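Bifunctional thiamine biosynthesis protein ThiDN (Methanocaldococcus jannaschii DSM 2661, PDB 2PHP) probably phosphorylates hydroxymethylpyrimidine and its phosphate, then joins the diphosphate to a thiazole phosphate to make thiamine phosphate, the last step through its C-terminal ThiN domain. Local coordinates at residues R56-K61 and Y66-I71; S16-L21 and S35-S40. All coordinates share one frame; numbering follows the deposited sequence.

Interaction 1. Residues R56-K61 and Y66-I71; sequences RIIKNK and YIVGDI
N60 lies across the phenol of Y66, its carboxamide stacked on the ring with the two planes only 16° apart. The methylene CB of N60 sits over the same face, off toward the rim, in a CH-pi contact 4.0 Å from the centroid of the Y66 ring. CG stands anti to the backbone N of N60 (chi1 177°), which carries the amide on toward the hydroxyl end of the ring. There N60 ND2 comes within 3.1 Å of Y66 CZ, a flat overlap in which the N-H groups are poorly aimed at the hydroxyl. The polar ends are served by others: OD1 of N60 accepts the backbone N-H of L62, and OH of Y66 is hydrogen-bonded to T54 OG1 of the second subunit.

The stack sits on a two-stranded antiparallel beta hairpin, 57-59 with 65-67. I58 and Y66 form its hydrogen-bonded pair: Y66 N gives a straight 2.7 Å bond to I58 O, and I58 N returns one of 2.9 Å to Y66 O. V68 N continues the ladder to R56 O at 3.0 Å, more tilted from the carbonyl plane. I58 CG1 approaches the edge of the ring and lies 4.0 Å from Y66 CB, a branched aliphatic chain suited to filling the space beside an aromatic group. On the opposite face of the hairpin I57 CG1 meets I67 CG1 at 4.3 Å, and these isoleucines turn inward to M97, L53 and I19.

With a leucine in place of Y66, T54 of the second subunit would probably lose its hydroxyl partner and the N60 amide the flat surface that steadies it. The hairpin is thus two-sided in its chemistry: the face with I57 and I67 packs apolar side chains against the body of the ThiN domain, while the face with Y66 brings a hydroxyl to T54 and packs on G69 of the second subunit.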
loop_
_atom_site.group_PDB
_atom_site.type_symbol
_atom_site.label_atom_id
_atom_site.label_comp_id
_atom_site.label_asym_id
_atom_site.label_seq_id
_atom_site.Cartn_x
_atom_site.Cartn_y
_atom_site.Cartn_z
ATOM N N ARG B 56 1.526 -3.780 -10.893
ATOM C CA ARG B 56 1.377 -5.173 -11.295
ATOM C C ARG B 56 1.173 -6.042 -10.069
ATOM O O ARG B 56 1.239 -5.555 -8.945
ATOM C CB ARG B 56 2.609 -5.656 -12.070
ATOM C CG ARG B 56 2.461 -5.481 -13.588
ATOM C CD ARG B 56 3.424 -6.355 -14.375
ATOM N NE ARG B 56 3.071 -6.368 -15.793
ATOM C CZ ARG B 56 3.595 -7.191 -16.699
ATOM N NH1 ARG B 56 4.512 -8.080 -16.347
ATOM N NH2 ARG B 56 3.174 -7.145 -17.958
ATOM N N ILE B 57 0.899 -7.325 -10.285
ATOM C CA ILE B 57 0.732 -8.246 -9.176
ATOM C C ILE B 57 2.076 -8.938 -9.037
ATOM O O ILE B 57 2.565 -9.539 -9.998
ATOM C CB ILE B 57 -0.370 -9.276 -9.473
ATOM C CG1 ILE B 57 -1.694 -8.537 -9.675
ATOM C CG2 ILE B 57 -0.478 -10.273 -8.315
ATOM C CD1 ILE B 57 -2.798 -9.378 -10.237
ATOM N N ILE B 58 2.695 -8.823 -7.867
ATOM C CA ILE B 58 4.005 -9.425 -7.649
ATOM C C ILE B 58 4.071 -10.303 -6.408
ATOM O O ILE B 58 3.231 -10.209 -5.507
ATOM C CB ILE B 58 5.115 -8.341 -7.548
ATOM C CG1 ILE B 58 4.899 -7.481 -6.302
ATOM C CG2 ILE B 58 5.104 -7.451 -8.795
ATOM C CD1 ILE B 58 6.044 -6.493 -6.044
ATOM N N LYS B 59 5.092 -11.151 -6.361
ATOM C CA LYS B 59 5.258 -12.058 -5.235
ATOM C C LYS B 59 5.685 -11.351 -3.964
ATOM O O LYS B 59 6.437 -10.379 -4.004
ATOM C CB LYS B 59 6.295 -13.144 -5.556
ATOM C CG LYS B 59 5.804 -14.206 -6.527
ATOM C CD LYS B 59 6.838 -15.317 -6.736
ATOM C CE LYS B 59 6.289 -16.422 -7.649
ATOM N NZ LYS B 59 7.258 -17.537 -7.849
ATOM N N ASN B 60 5.161 -11.822 -2.839
ATOM C CA ASN B 60 5.542 -11.299 -1.536
ATOM C C ASN B 60 6.457 -12.423 -1.065
ATOM O O ASN B 60 5.983 -13.513 -0.741
ATOM C CB ASN B 60 4.337 -11.191 -0.596
ATOM C CG ASN B 60 4.730 -10.725 0.795
ATOM O OD1 ASN B 60 5.850 -10.965 1.242
ATOM N ND2 ASN B 60 3.804 -10.076 1.493
ATOM N N LYS B 61 7.762 -12.167 -1.053
ATOM C CA LYS B 61 8.747 -13.178 -0.662
ATOM C C LYS B 61 8.508 -13.888 0.671
ATOM O O LYS B 61 8.930 -15.037 0.829
ATOM C CB LYS B 61 10.164 -12.580 -0.682
ATOM C CG LYS B 61 10.988 -12.945 -1.925
ATOM C CD LYS B 61 10.684 -12.065 -3.130
ATOM C CE LYS B 61 11.134 -10.620 -2.891
ATOM N NZ LYS B 61 12.551 -10.543 -2.446
ATOM N N TYR B 66 1.466 -9.227 -3.703
ATOM C CA TYR B 66 1.048 -7.834 -3.585
ATOM C C TYR B 66 0.353 -7.376 -4.866
ATOM O O TYR B 66 0.835 -7.651 -5.981
ATOM C CB TYR B 66 2.255 -6.904 -3.392
ATOM C CG TYR B 66 3.075 -7.124 -2.145
ATOM C CD1 TYR B 66 2.574 -6.788 -0.890
ATOM C CD2 TYR B 66 4.379 -7.618 -2.229
ATOM C CE1 TYR B 66 3.354 -6.931 0.252
ATOM C CE2 TYR B 66 5.163 -7.764 -1.098
ATOM C CZ TYR B 66 4.642 -7.414 0.142
ATOM O OH TYR B 66 5.418 -7.528 1.274
ATOM N N ILE B 67 -0.769 -6.680 -4.714
ATOM C CA ILE B 67 -1.463 -6.126 -5.870
ATOM C C ILE B 67 -1.098 -4.642 -5.822
ATOM O O ILE B 67 -1.529 -3.911 -4.930
ATOM C CB ILE B 67 -2.975 -6.351 -5.784
ATOM C CG1 ILE B 67 -3.246 -7.861 -5.759
ATOM C CG2 ILE B 67 -3.660 -5.725 -6.995
ATOM C CD1 ILE B 67 -4.698 -8.251 -5.804
ATOM N N VAL B 68 -0.288 -4.215 -6.786
ATOM C CA VAL B 68 0.226 -2.847 -6.817
ATOM C C VAL B 68 -0.365 -1.891 -7.851
ATOM O O VAL B 68 -0.459 -2.224 -9.031
ATOM C CB VAL B 68 1.773 -2.877 -7.029
ATOM C CG1 VAL B 68 2.382 -1.483 -6.796
ATOM C CG2 VAL B 68 2.403 -3.921 -6.097
ATOM N N GLY B 69 -0.724 -0.690 -7.400
ATOM C CA GLY B 69 -1.269 0.307 -8.302
ATOM C C GLY B 69 -2.787 0.388 -8.327
ATOM O O GLY B 69 -3.475 -0.279 -7.546
ATOM N N ASP B 70 -3.305 1.208 -9.237
ATOM C CA ASP B 70 -4.742 1.412 -9.377
ATOM C C ASP B 70 -5.205 0.986 -10.752
ATOM O O ASP B 70 -4.403 0.850 -11.676
ATOM C CB ASP B 70 -5.089 2.894 -9.198
ATOM C CG ASP B 70 -4.489 3.482 -7.945
ATOM O OD1 ASP B 70 -4.758 2.945 -6.849
ATOM O OD2 ASP B 70 -3.747 4.479 -8.060
ATOM N N ILE B 71 -6.512 0.786 -10.887
ATOM C CA ILE B 71 -7.060 0.411 -12.170
ATOM C C ILE B 71 -7.348 1.690 -12.928
ATOM O O ILE B 71 -8.096 2.539 -12.463
ATOM C CB ILE B 71 -8.346 -0.394 -12.017
ATOM C CG1 ILE B 71 -8.014 -1.746 -11.398
ATOM C CG2 ILE B 71 -9.008 -0.570 -13.366
ATOM C CD1 ILE B 71 -9.220 -2.612 -11.128
#

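Interaction 2. Residues S16-L21 and S35-S40; sequences SYAIYL and SNIAES
N36 OD1 accepts two backbone N-H groups, from I37 N at 2.7 Å and from L53 N of the adjoining strand 50-53. The bond from I37 N is bent, 130° at the hydrogen, because the amide turns back on the residue next in the chain. An asparagine suits this buried place because its short amide can use both ends, and ND2 is hydrogen-bonded too.

The setting is a helix-on-sheet layer of the alpha/beta ThiN domain. Strand 37-40 runs inside the mixed sheet, between 50-53 and 95-100, and helices cover it on both faces: A38 turns to I79 and I83 of helix 77-87, whereas the I37 side chain reaches helices 8-22 and 167-185. E39, on the same face as I37, is a buried carboxylate answered by R94 in a salt bridge, by N14 of helix 8-22 and by the backbone N-H of A167.

The contact itself is small and wholly apolar, with I37 as its centre. CG1 of I37 stands anti to the backbone N (chi1 -176°), extending I37 CD1 to A18 CB at 4.0 Å and leaving CG2 for I19. Alanine keeps the helix surface low at this point, and A18 also packs against A167 and V171 of helix 167-185. The I19 side chain slides past that of I37 in the opposite direction. Its second torsion is folded (chi2 -63°) rather than extended, and I19 CD1 rests 3.5 Å from I37 CG2.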
loop_
_atom_site.group_PDB
_atom_site.type_symbol
_atom_site.label_atom_id
_atom_site.label_comp_id
_atom_site.label_asym_id
_atom_site.label_seq_id
_atom_site.Cartn_x
_atom_site.Cartn_y
_atom_site.Cartn_z
ATOM N N SER B 16 -12.335 -4.497 -10.967
ATOM C CA SER B 16 -12.315 -4.376 -9.518
ATOM C C SER B 16 -12.793 -5.655 -8.835
ATOM O O SER B 16 -12.180 -6.111 -7.863
ATOM C CB SER B 16 -13.188 -3.204 -9.082
ATOM O OG SER B 16 -12.686 -1.989 -9.608
ATOM N N TYR B 17 -13.878 -6.242 -9.332
ATOM C CA TYR B 17 -14.375 -7.465 -8.717
ATOM C C TYR B 17 -13.423 -8.621 -9.005
ATOM O O TYR B 17 -13.221 -9.484 -8.157
ATOM C CB TYR B 17 -15.782 -7.814 -9.223
ATOM C CG TYR B 17 -16.353 -9.018 -8.514
ATOM C CD1 TYR B 17 -16.590 -8.992 -7.137
ATOM C CD2 TYR B 17 -16.620 -10.197 -9.204
ATOM C CE1 TYR B 17 -17.075 -10.115 -6.464
ATOM C CE2 TYR B 17 -17.104 -11.322 -8.545
ATOM C CZ TYR B 17 -17.327 -11.273 -7.178
ATOM O OH TYR B 17 -17.786 -12.391 -6.523
ATOM N N ALA B 18 -12.840 -8.638 -10.200
ATOM C CA ALA B 18 -11.897 -9.693 -10.554
ATOM C C ALA B 18 -10.731 -9.685 -9.569
ATOM O O ALA B 18 -10.254 -10.745 -9.165
ATOM C CB ALA B 18 -11.379 -9.490 -11.973
ATOM N N ILE B 19 -10.284 -8.487 -9.183
ATOM C CA ILE B 19 -9.167 -8.338 -8.250
ATOM C C ILE B 19 -9.587 -8.784 -6.841
ATOM O O ILE B 19 -8.811 -9.423 -6.115
ATOM C CB ILE B 19 -8.664 -6.859 -8.193
ATOM C CG1 ILE B 19 -8.154 -6.416 -9.566
ATOM C CG2 ILE B 19 -7.556 -6.718 -7.162
ATOM C CD1 ILE B 19 -6.954 -7.196 -10.056
ATOM N N TYR B 20 -10.814 -8.439 -6.460
ATOM C CA TYR B 20 -11.342 -8.814 -5.154
ATOM C C TYR B 20 -11.316 -10.342 -5.045
ATOM O O TYR B 20 -11.028 -10.895 -3.979
ATOM C CB TYR B 20 -12.768 -8.282 -5.002
ATOM C CG TYR B 20 -13.520 -8.795 -3.789
ATOM C CD1 TYR B 20 -13.363 -8.203 -2.532
ATOM C CD2 TYR B 20 -14.395 -9.880 -3.902
ATOM C CE1 TYR B 20 -14.068 -8.680 -1.416
ATOM C CE2 TYR B 20 -15.099 -10.361 -2.801
ATOM C CZ TYR B 20 -14.933 -9.761 -1.563
ATOM O OH TYR B 20 -15.638 -10.260 -0.487
ATOM N N LEU B 21 -11.604 -11.022 -6.154
ATOM C CA LEU B 21 -11.597 -12.486 -6.175
ATOM C C LEU B 21 -10.165 -13.008 -6.123
ATOM O O LEU B 21 -9.874 -14.008 -5.458
ATOM C CB LEU B 21 -12.286 -13.017 -7.442
ATOM C CG LEU B 21 -13.808 -12.833 -7.554
ATOM C CD1 LEU B 21 -14.308 -13.348 -8.903
ATOM C CD2 LEU B 21 -14.493 -13.582 -6.414
ATOM N N SER B 35 2.312 -10.122 -12.836
ATOM C CA SER B 35 1.121 -10.277 -13.662
ATOM C C SER B 35 0.288 -9.008 -13.675
ATOM O O SER B 35 0.406 -8.162 -12.793
ATOM C CB SER B 35 0.224 -11.395 -13.124
ATOM O OG SER B 35 0.887 -12.635 -13.082
ATOM N N ASN B 36 -0.562 -8.883 -14.685
ATOM C CA ASN B 36 -1.471 -7.749 -14.750
ATOM C C ASN B 36 -2.757 -8.287 -15.353
ATOM O O ASN B 36 -2.755 -9.336 -16.002
ATOM C CB ASN B 36 -0.911 -6.618 -15.620
ATOM C CG ASN B 36 -1.569 -5.262 -15.310
ATOM O OD1 ASN B 36 -2.624 -5.196 -14.662
ATOM N ND2 ASN B 36 -0.949 -4.184 -15.776
ATOM N N ILE B 37 -3.861 -7.600 -15.112
ATOM C CA ILE B 37 -5.137 -8.024 -15.665
ATOM C C ILE B 37 -5.755 -6.784 -16.310
ATOM O O ILE B 37 -5.740 -5.691 -15.727
ATOM C CB ILE B 37 -6.060 -8.622 -14.568
ATOM C CG1 ILE B 37 -7.351 -9.155 -15.204
ATOM C CG2 ILE B 37 -6.347 -7.589 -13.502
ATOM C CD1 ILE B 37 -8.155 -10.055 -14.300
ATOM N N ALA B 38 -6.268 -6.961 -17.524
ATOM C CA ALA B 38 -6.847 -5.869 -18.286
ATOM C C ALA B 38 -8.173 -6.224 -18.948
ATOM O O ALA B 38 -8.465 -7.393 -19.232
ATOM C CB ALA B 38 -5.860 -5.410 -19.349
ATOM N N GLU B 39 -8.968 -5.194 -19.202
ATOM C CA GLU B 39 -10.256 -5.370 -19.854
ATOM C C GLU B 39 -10.517 -4.123 -20.683
ATOM O O GLU B 39 -10.215 -2.999 -20.258
ATOM C CB GLU B 39 -11.370 -5.561 -18.828
ATOM C CG GLU B 39 -12.700 -6.007 -19.448
ATOM C CD GLU B 39 -13.801 -6.209 -18.412
ATOM O OE1 GLU B 39 -13.579 -6.966 -17.437
ATOM O OE2 GLU B 39 -14.896 -5.617 -18.573
ATOM N N SER B 40 -11.074 -4.326 -21.871
ATOM C CA SER B 40 -11.360 -3.219 -22.765
ATOM C C SER B 40 -12.843 -2.984 -22.950
ATOM O O SER B 40 -13.687 -3.816 -22.584
ATOM C CB SER B 40 -10.776 -3.494 -24.144
ATOM O OG SER B 40 -11.557 -4.479 -24.802
#

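Along the chain, interaction 2 closes before interaction 1 opens, yet their centres lie only 12 Å apart and the two touch directly. I57 N probably donates a hydrogen bond to S35 O, 2.7 Å away, so the hairpin is tied to the segment leading into strand 37-40. From the other hairpin strand I67 CD1 packs against I19 CG2 at 3.5 Å; farther along, I71, which opens strand 71-73, brings I71 CD1 to 3.6 Å from S16 N. Helix 8-22 therefore meets both the sheet and the hairpin. Segments of both interactions also border the third subunit, through D70, salt-bridged to K23 there, and through Y17 and Y20.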